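Local coordinates for protein methanosaeta concilii ACLY-B (Methanothrix soehngenii, PDB 6ZNW) that forms the B subunit of ATP-citrate lyase and probably cleaves the citryl-coenzyme A that it binds into acetyl-coenzyme A and oxaloacetate, at residues 162-167 against 185-190; 225-230 against 254-259. One frame throughout, in Å; residues are numbered along the deposited sequence.

Contact 1. Residues 162-167 against 185-190; sequences IASKLY and AFNIIS
Ser164 buries its hydroxyl against the helix of residues 185-190 without gaining a partner: OG sits 3.4 Å from Asn187 CA and has no hydrogen-bonding mate anywhere in the model. A chi1 of -75°, which sets OG beside its own backbone N, points the oxygen at the helix backbone and 3.7 Å from Asn187 CB. So small a side chain suits the place, since the CA atoms of Ser164 and Asn187 are just 5.2 Å apart. The carbonyl of Ser164 fares better. Ser190, whose OG stands anti to its backbone N, reaches across and donates a weak hydrogen bond of 3.1 Å from OG to Ser164 O. The close approach follows from how helix 158-163 stops. Lys165, with positive phi, is the C-prime residue of a Schellman motif, in which Leu166 N turns back to Ile161 O and Lys165 N to Ile162 O. Leu166 is thereby delivered to the sheet-facing side of helix 179-192, in a fold consistent with the CoA-ligase family related to succinyl-CoA synthetase. There the leucine and Phe186 side chains cross at about a right angle. Leu166 CD1 meets the ring obliquely, 3.8 Å from Phe186 CD2, while Leu166 CD2 lies 4.1 Å from Phe186 CG, so both methyls rest against the CB-CG end of the phenylalanine. Met144 and Ile196, from two strands of the sheet, touch both residues, and a branched apolar chain fits this greasy setting. Putting an alanine in place of Leu166 would probably open a gap beside Phe186, leaving its ring to Met144 and Ile196 alone of these neighbours. Asn187, its side chain diverging from that of Phe186, is partly exposed, which suits a polar amide, and it also packs on Ile342 of a neighbouring subunit.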
ATOM      1  N   ILE B 162       4.540 -32.841 -43.426  1.00 79.11           N
ATOM      2  CA  ILE B 162       5.853 -33.196 -43.942  1.00 80.22           C
ATOM      3  C   ILE B 162       5.885 -34.657 -44.423  1.00 81.21           C
ATOM      4  O   ILE B 162       6.287 -34.915 -45.562  1.00 81.64           O
ATOM      5  CB  ILE B 162       6.950 -32.848 -42.899  1.00 81.02           C
ATOM      6  CG1 ILE B 162       7.114 -31.316 -42.793  1.00 82.36           C
ATOM      7  CG2 ILE B 162       8.278 -33.525 -43.214  1.00 81.28           C
ATOM      8  CD1 ILE B 162       7.812 -30.856 -41.560  1.00 84.44           C
ATOM      9  N   ALA B 163       5.369 -35.599 -43.608  1.00 81.04           N
ATOM     10  CA  ALA B 163       5.327 -37.020 -43.963  1.00 80.95           C
ATOM     11  C   ALA B 163       4.529 -37.260 -45.242  1.00 81.90           C
ATOM     12  O   ALA B 163       4.911 -38.111 -46.052  1.00 82.95           O
ATOM     13  CB  ALA B 163       4.750 -37.842 -42.818  1.00 80.44           C
ATOM     14  N   SER B 164       3.436 -36.505 -45.442  1.00 81.32           N
ATOM     15  CA  SER B 164       2.617 -36.634 -46.639  1.00 81.22           C
ATOM     16  C   SER B 164       3.020 -35.678 -47.765  1.00 82.12           C
ATOM     17  O   SER B 164       2.298 -35.606 -48.750  1.00 82.60           O
ATOM     18  CB  SER B 164       1.137 -36.463 -46.314  1.00 81.44           C
ATOM     19  OG  SER B 164       0.617 -37.610 -45.667  1.00 82.60           O
ATOM     20  N   LYS B 165       4.152 -34.958 -47.636  1.00 82.28           N
ATOM     21  CA  LYS B 165       4.687 -34.030 -48.642  1.00 82.82           C
ATOM     22  C   LYS B 165       3.661 -33.004 -49.143  1.00 82.22           C
ATOM     23  O   LYS B 165       3.647 -32.680 -50.325  1.00 82.24           O
ATOM     24  CB  LYS B 165       5.336 -34.789 -49.821  1.00 85.63           C
ATOM     25  CG  LYS B 165       6.512 -35.667 -49.399  1.00 92.03           C
ATOM     26  CD  LYS B 165       7.243 -36.286 -50.586  1.00 98.51           C
ATOM     27  CE  LYS B 165       8.289 -37.259 -50.105  1.00104.03           C
ATOM     28  NZ  LYS B 165       7.676 -38.445 -49.444  1.00107.44           N
ATOM     29  N   LEU B 166       2.838 -32.464 -48.231  1.00 81.60           N
ATOM     30  CA  LEU B 166       1.790 -31.490 -48.552  1.00 81.19           C
ATOM     31  C   LEU B 166       2.269 -30.032 -48.680  1.00 81.84           C
ATOM     32  O   LEU B 166       1.455 -29.151 -48.950  1.00 81.83           O
ATOM     33  CB  LEU B 166       0.657 -31.606 -47.535  1.00 80.49           C
ATOM     34  CG  LEU B 166      -0.037 -32.968 -47.544  1.00 81.02           C
ATOM     35  CD1 LEU B 166      -0.919 -33.158 -46.322  1.00 80.93           C
ATOM     36  CD2 LEU B 166      -0.822 -33.175 -48.836  1.00 81.17           C
ATOM     37  N   TYR B 167       3.577 -29.785 -48.505  1.00 82.24           N
ATOM     38  CA  TYR B 167       4.211 -28.470 -48.668  1.00 83.76           C
ATOM     39  C   TYR B 167       4.564 -28.162 -50.155  1.00 85.92           C
ATOM     40  O   TYR B 167       5.049 -27.067 -50.454  1.00 86.20           O
ATOM     41  CB  TYR B 167       5.476 -28.378 -47.802  1.00 83.80           C
ATOM     42  CG  TYR B 167       6.396 -29.575 -47.942  1.00 84.94           C
ATOM     43  CD1 TYR B 167       7.352 -29.633 -48.953  1.00 85.78           C
ATOM     44  CD2 TYR B 167       6.310 -30.650 -47.066  1.00 86.15           C
ATOM     45  CE1 TYR B 167       8.203 -30.726 -49.081  1.00 86.80           C
ATOM     46  CE2 TYR B 167       7.160 -31.745 -47.181  1.00 87.33           C
ATOM     47  CZ  TYR B 167       8.100 -31.785 -48.197  1.00 88.11           C
ATOM     48  OH  TYR B 167       8.940 -32.872 -48.290  1.00 89.63           O
ATOM     49  N   ALA B 185      -6.474 -40.073 -47.063  1.00 81.94           N
ATOM     50  CA  ALA B 185      -6.287 -40.088 -48.507  1.00 83.12           C
ATOM     51  C   ALA B 185      -5.049 -39.326 -48.920  1.00 84.04           C
ATOM     52  O   ALA B 185      -4.341 -39.797 -49.801  1.00 84.90           O
ATOM     53  CB  ALA B 185      -7.506 -39.530 -49.215  1.00 83.30           C
ATOM     54  N   PHE B 186      -4.743 -38.195 -48.270  1.00 83.98           N
ATOM     55  CA  PHE B 186      -3.524 -37.422 -48.536  1.00 84.92           C
ATOM     56  C   PHE B 186      -2.275 -38.312 -48.347  1.00 85.54           C
ATOM     57  O   PHE B 186      -1.375 -38.295 -49.183  1.00 85.77           O
ATOM     58  CB  PHE B 186      -3.447 -36.182 -47.612  1.00 85.04           C
ATOM     59  CG  PHE B 186      -4.356 -35.022 -47.976  1.00 85.80           C
ATOM     60  CD1 PHE B 186      -4.980 -34.967 -49.215  1.00 86.23           C
ATOM     61  CD2 PHE B 186      -4.593 -33.993 -47.074  1.00 86.47           C
ATOM     62  CE1 PHE B 186      -5.821 -33.912 -49.542  1.00 86.77           C
ATOM     63  CE2 PHE B 186      -5.437 -32.940 -47.408  1.00 87.16           C
ATOM     64  CZ  PHE B 186      -6.037 -32.902 -48.644  1.00 86.68           C
ATOM     65  N   ASN B 187      -2.291 -39.156 -47.304  1.00 85.68           N
ATOM     66  CA  ASN B 187      -1.233 -40.119 -47.024  1.00 87.21           C
ATOM     67  C   ASN B 187      -1.172 -41.241 -48.097  1.00 89.63           C
ATOM     68  O   ASN B 187      -0.084 -41.580 -48.570  1.00 90.25           O
ATOM     69  CB  ASN B 187      -1.424 -40.710 -45.628  1.00 88.12           C
ATOM     70  CG  ASN B 187      -0.488 -41.842 -45.298  1.00 91.56           C
ATOM     71  OD1 ASN B 187      -0.889 -43.021 -45.312  1.00 93.02           O
ATOM     72  ND2 ASN B 187       0.780 -41.514 -45.022  1.00 91.28           N
ATOM     73  N   ILE B 188      -2.335 -41.826 -48.454  1.00 90.21           N
ATOM     74  CA  ILE B 188      -2.441 -42.884 -49.442  1.00 91.34           C
ATOM     75  C   ILE B 188      -1.903 -42.392 -50.795  1.00 92.96           C
ATOM     76  O   ILE B 188      -1.045 -43.042 -51.388  1.00 93.98           O
ATOM     77  CB  ILE B 188      -3.924 -43.358 -49.546  1.00 91.83           C
ATOM     78  CG1 ILE B 188      -4.389 -44.045 -48.249  1.00 92.35           C
ATOM     79  CG2 ILE B 188      -4.151 -44.254 -50.781  1.00 92.67           C
ATOM     80  CD1 ILE B 188      -5.844 -44.310 -48.194  1.00 93.14           C
ATOM     81  N   ILE B 189      -2.387 -41.233 -51.264  1.00 93.05           N
ATOM     82  CA  ILE B 189      -2.026 -40.627 -52.545  1.00 93.61           C
ATOM     83  C   ILE B 189      -0.532 -40.237 -52.623  1.00 94.82           C
ATOM     84  O   ILE B 189       0.103 -40.481 -53.650  1.00 95.54           O
ATOM     85  CB  ILE B 189      -2.993 -39.448 -52.831  1.00 93.60           C
ATOM     86  CG1 ILE B 189      -4.389 -39.993 -53.221  1.00 94.29           C
ATOM     87  CG2 ILE B 189      -2.456 -38.504 -53.902  1.00 94.04           C
ATOM     88  CD1 ILE B 189      -5.512 -39.069 -52.979  1.00 94.95           C
ATOM     89  N   SER B 190       0.032 -39.695 -51.540  1.00 94.89           N
ATOM     90  CA  SER B 190       1.447 -39.309 -51.488  1.00 95.80           C
ATOM     91  C   SER B 190       2.384 -40.520 -51.635  1.00 96.84           C
ATOM     92  O   SER B 190       3.503 -40.381 -52.131  1.00 96.91           O
ATOM     93  CB  SER B 190       1.748 -38.584 -50.175  1.00 96.01           C
ATOM     94  OG  SER B 190       3.132 -38.333 -50.019  1.00 97.36           O
TER

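Contact 2. Residues 225-230 against 254-259; sequences IKMIAC and PLVAWV
The flat groups that join Ile228 and Cys230 to residues 254-258 are peptide units, set side by side in two parallel strands. Ile228 N donates to Pro254 O over 3.0 Å, and Val256 N answers with a 2.8 Å bond to Ile228 O. The pattern repeats two residues on, where Cys230 N binds Val256 O at 2.8 Å and Trp258 N binds Cys230 O in a longer bond. On one face of the sheet stand Ile228, Cys230, Leu255 and Ala257; Ala229 and Val256 rise from the other. Strands 227-233 and 255-260, with helix 239-247 between them, form a beta-alpha-beta crossover of the CoA-ligase domain, and their short segments run only 6° apart. Ala229 uses its backbone in the opposite direction, bonding to Gly173 and Val175 of strand 172-176. Among the side chains, Leu255 holds CG anti to its backbone N, and this, with a chi2 of 55°, turns CD1 toward Ile228, 3.6 Å from Ile228 CG2. Farther along the same face, Cys230 SG rests 4.0 Å from Ala257 CB; two compact residues suit the place, because Met212 and Phe294 of the covering helices press on Cys230 and Ala257. On the reverse face the bent chain of Met227 brings CE to 4.2 Å from Val256 CG2, and helix 308-321 covers Met227 and Ala229 through Val312, Val315 and Tyr308. Pro254 ends the ladder at this end of the pair: its nitrogen holds the place of the next donor toward Lys226 O but carries no N-H, and the ring atom Pro254 CD stands there instead, 3.5 Å from Lys226 O, while the proline carbonyl still serves Ile228.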
ATOM      1  N   ILE B 225      -3.228 -30.437 -62.857  1.00106.37           N
ATOM      2  CA  ILE B 225      -3.835 -31.708 -62.468  1.00106.36           C
ATOM      3  C   ILE B 225      -3.965 -32.626 -63.693  1.00107.01           C
ATOM      4  O   ILE B 225      -4.563 -32.244 -64.705  1.00107.58           O
ATOM      5  CB  ILE B 225      -5.208 -31.454 -61.774  1.00106.14           C
ATOM      6  CG1 ILE B 225      -5.009 -30.831 -60.380  1.00106.45           C
ATOM      7  CG2 ILE B 225      -6.050 -32.723 -61.684  1.00106.35           C
ATOM      8  CD1 ILE B 225      -6.196 -30.140 -59.814  1.00107.17           C
ATOM      9  N   LYS B 226      -3.380 -33.828 -63.607  1.00106.71           N
ATOM     10  CA  LYS B 226      -3.442 -34.845 -64.672  1.00106.82           C
ATOM     11  C   LYS B 226      -4.253 -36.095 -64.236  1.00106.24           C
ATOM     12  O   LYS B 226      -4.479 -36.991 -65.045  1.00106.68           O
ATOM     13  CB  LYS B 226      -2.019 -35.306 -65.059  1.00108.91           C
ATOM     14  CG  LYS B 226      -0.958 -34.202 -65.111  1.00112.87           C
ATOM     15  CD  LYS B 226      -1.140 -33.289 -66.317  1.00117.06           C
ATOM     16  CE  LYS B 226       0.003 -32.321 -66.484  1.00120.34           C
ATOM     17  NZ  LYS B 226       0.457 -31.766 -65.184  1.00122.45           N
ATOM     18  N   MET B 227      -4.676 -36.151 -62.969  1.00105.15           N
ATOM     19  CA  MET B 227      -5.333 -37.296 -62.376  1.00104.66           C
ATOM     20  C   MET B 227      -6.409 -36.833 -61.404  1.00103.39           C
ATOM     21  O   MET B 227      -6.122 -35.987 -60.562  1.00103.91           O
ATOM     22  CB  MET B 227      -4.262 -38.013 -61.539  1.00105.74           C
ATOM     23  CG  MET B 227      -4.348 -39.500 -61.567  1.00107.19           C
ATOM     24  SD  MET B 227      -3.091 -40.155 -60.448  1.00102.86           S
ATOM     25  CE  MET B 227      -4.076 -41.286 -59.552  1.00 96.97           C
ATOM     26  N   ILE B 228      -7.612 -37.413 -61.461  1.00101.60           N
ATOM     27  CA  ILE B 228      -8.666 -37.082 -60.499  1.00100.70           C
ATOM     28  C   ILE B 228      -8.965 -38.309 -59.609  1.00100.37           C
ATOM     29  O   ILE B 228      -8.958 -39.432 -60.099  1.00100.35           O
ATOM     30  CB  ILE B 228      -9.926 -36.462 -61.157  1.00100.27           C
ATOM     31  CG1 ILE B 228      -9.544 -35.328 -62.102  1.00101.05           C
ATOM     32  CG2 ILE B 228     -10.918 -35.950 -60.117  1.00100.47           C
ATOM     33  CD1 ILE B 228     -10.662 -34.923 -63.053  1.00102.10           C
ATOM     34  N   ALA B 229      -9.145 -38.106 -58.295  1.00 99.59           N
ATOM     35  CA  ALA B 229      -9.436 -39.198 -57.367  1.00 99.47           C
ATOM     36  C   ALA B 229     -10.549 -38.772 -56.432  1.00 99.48           C
ATOM     37  O   ALA B 229     -10.545 -37.629 -55.980  1.00 99.36           O
ATOM     38  CB  ALA B 229      -8.192 -39.551 -56.564  1.00 99.41           C
ATOM     39  N   CYS B 230     -11.511 -39.657 -56.154  1.00 99.79           N
ATOM     40  CA  CYS B 230     -12.587 -39.302 -55.242  1.00100.82           C
ATOM     41  C   CYS B 230     -13.062 -40.470 -54.394  1.00101.12           C
ATOM     42  O   CYS B 230     -12.998 -41.630 -54.808  1.00101.56           O
ATOM     43  CB  CYS B 230     -13.742 -38.601 -55.955  1.00102.11           C
ATOM     44  SG  CYS B 230     -14.882 -39.698 -56.831  1.00107.13           S
ATOM     45  N   PRO B 254      -8.126 -39.269 -66.258  1.00119.19           N
ATOM     46  CA  PRO B 254      -8.469 -40.532 -65.577  1.00118.29           C
ATOM     47  C   PRO B 254      -8.932 -40.301 -64.140  1.00116.50           C
ATOM     48  O   PRO B 254      -8.305 -39.548 -63.397  1.00116.25           O
ATOM     49  CB  PRO B 254      -7.181 -41.360 -65.673  1.00119.50           C
ATOM     50  CG  PRO B 254      -6.091 -40.359 -65.859  1.00120.26           C
ATOM     51  CD  PRO B 254      -6.696 -39.217 -66.630  1.00118.78           C
ATOM     52  N   LEU B 255     -10.077 -40.898 -63.782  1.00115.07           N
ATOM     53  CA  LEU B 255     -10.699 -40.721 -62.472  1.00114.43           C
ATOM     54  C   LEU B 255     -10.762 -42.005 -61.631  1.00113.38           C
ATOM     55  O   LEU B 255     -11.394 -42.971 -62.034  1.00113.62           O
ATOM     56  CB  LEU B 255     -12.101 -40.100 -62.657  1.00114.59           C
ATOM     57  CG  LEU B 255     -13.019 -39.969 -61.441  1.00116.06           C
ATOM     58  CD1 LEU B 255     -12.389 -39.214 -60.320  1.00116.60           C
ATOM     59  CD2 LEU B 255     -14.294 -39.296 -61.827  1.00116.85           C
ATOM     60  N   VAL B 256     -10.118 -41.998 -60.456  1.00112.11           N
ATOM     61  CA  VAL B 256     -10.151 -43.110 -59.503  1.00111.26           C
ATOM     62  C   VAL B 256     -11.348 -42.848 -58.592  1.00110.08           C
ATOM     63  O   VAL B 256     -11.475 -41.747 -58.071  1.00109.78           O
ATOM     64  CB  VAL B 256      -8.841 -43.235 -58.676  1.00111.62           C
ATOM     65  CG1 VAL B 256      -8.944 -44.368 -57.660  1.00111.87           C
ATOM     66  CG2 VAL B 256      -7.636 -43.444 -59.586  1.00112.08           C
ATOM     67  N   ALA B 257     -12.243 -43.828 -58.435  1.00109.17           N
ATOM     68  CA  ALA B 257     -13.436 -43.626 -57.623  1.00108.59           C
ATOM     69  C   ALA B 257     -13.792 -44.804 -56.746  1.00107.92           C
ATOM     70  O   ALA B 257     -13.760 -45.947 -57.194  1.00108.22           O
ATOM     71  CB  ALA B 257     -14.616 -43.274 -58.516  1.00108.38           C
ATOM     72  N   TRP B 258     -14.164 -44.522 -55.499  1.00106.87           N
ATOM     73  CA  TRP B 258     -14.641 -45.554 -54.597  1.00106.34           C
ATOM     74  C   TRP B 258     -15.745 -45.009 -53.720  1.00105.10           C
ATOM     75  O   TRP B 258     -15.634 -43.913 -53.204  1.00104.54           O
ATOM     76  CB  TRP B 258     -13.529 -46.205 -53.764  1.00106.57           C
ATOM     77  CG  TRP B 258     -14.050 -47.280 -52.852  1.00107.19           C
ATOM     78  CD1 TRP B 258     -14.198 -47.198 -51.500  1.00108.10           C
ATOM     79  CD2 TRP B 258     -14.615 -48.547 -53.241  1.00107.35           C
ATOM     80  NE1 TRP B 258     -14.774 -48.351 -51.016  1.00108.42           N
ATOM     81  CE2 TRP B 258     -15.032 -49.198 -52.064  1.00108.11           C
ATOM     82  CE3 TRP B 258     -14.792 -49.203 -54.474  1.00107.92           C
ATOM     83  CZ2 TRP B 258     -15.605 -50.473 -52.078  1.00108.73           C
ATOM     84  CZ3 TRP B 258     -15.363 -50.465 -54.488  1.00108.44           C
ATOM     85  CH2 TRP B 258     -15.772 -51.083 -53.305  1.00108.71           C
ATOM     86  N   VAL B 259     -16.830 -45.761 -53.601  1.00104.64           N
ATOM     87  CA  VAL B 259     -17.982 -45.385 -52.802  1.00104.99           C
ATOM     88  C   VAL B 259     -18.063 -46.361 -51.637  1.00104.80           C
ATOM     89  O   VAL B 259     -18.181 -47.569 -51.832  1.00104.82           O
ATOM     90  CB  VAL B 259     -19.294 -45.352 -53.628  1.00106.11           C
ATOM     91  CG1 VAL B 259     -20.484 -45.015 -52.743  1.00107.01           C
ATOM     92  CG2 VAL B 259     -19.197 -44.370 -54.792  1.00106.46           C
TER

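How the contacts relate
From the N terminus, contact 1 comes first: leaving helix 158-163, the chain forms strand 172-176 and turns into helix 179-192, where residues 185-190 close the loop of 17 residues. Strand 196-201 and helix 212-221 follow before contact 2 opens; its loop of 23 residues, through helix 239-247, closes with strand 255-260, one of the two outermost strands of the sheet within this chain. The loops follow in series and neither nest nor cross. The centres of contact 1 and contact 2 lie about 16 Å apart. Strand 172-176 connects them: Val172 and Phe174 meet Ile189 from the helix of contact 1 and Ala229 from contact 2, tying that helix to strand 227-233, the neighbour of edge strand 255-260.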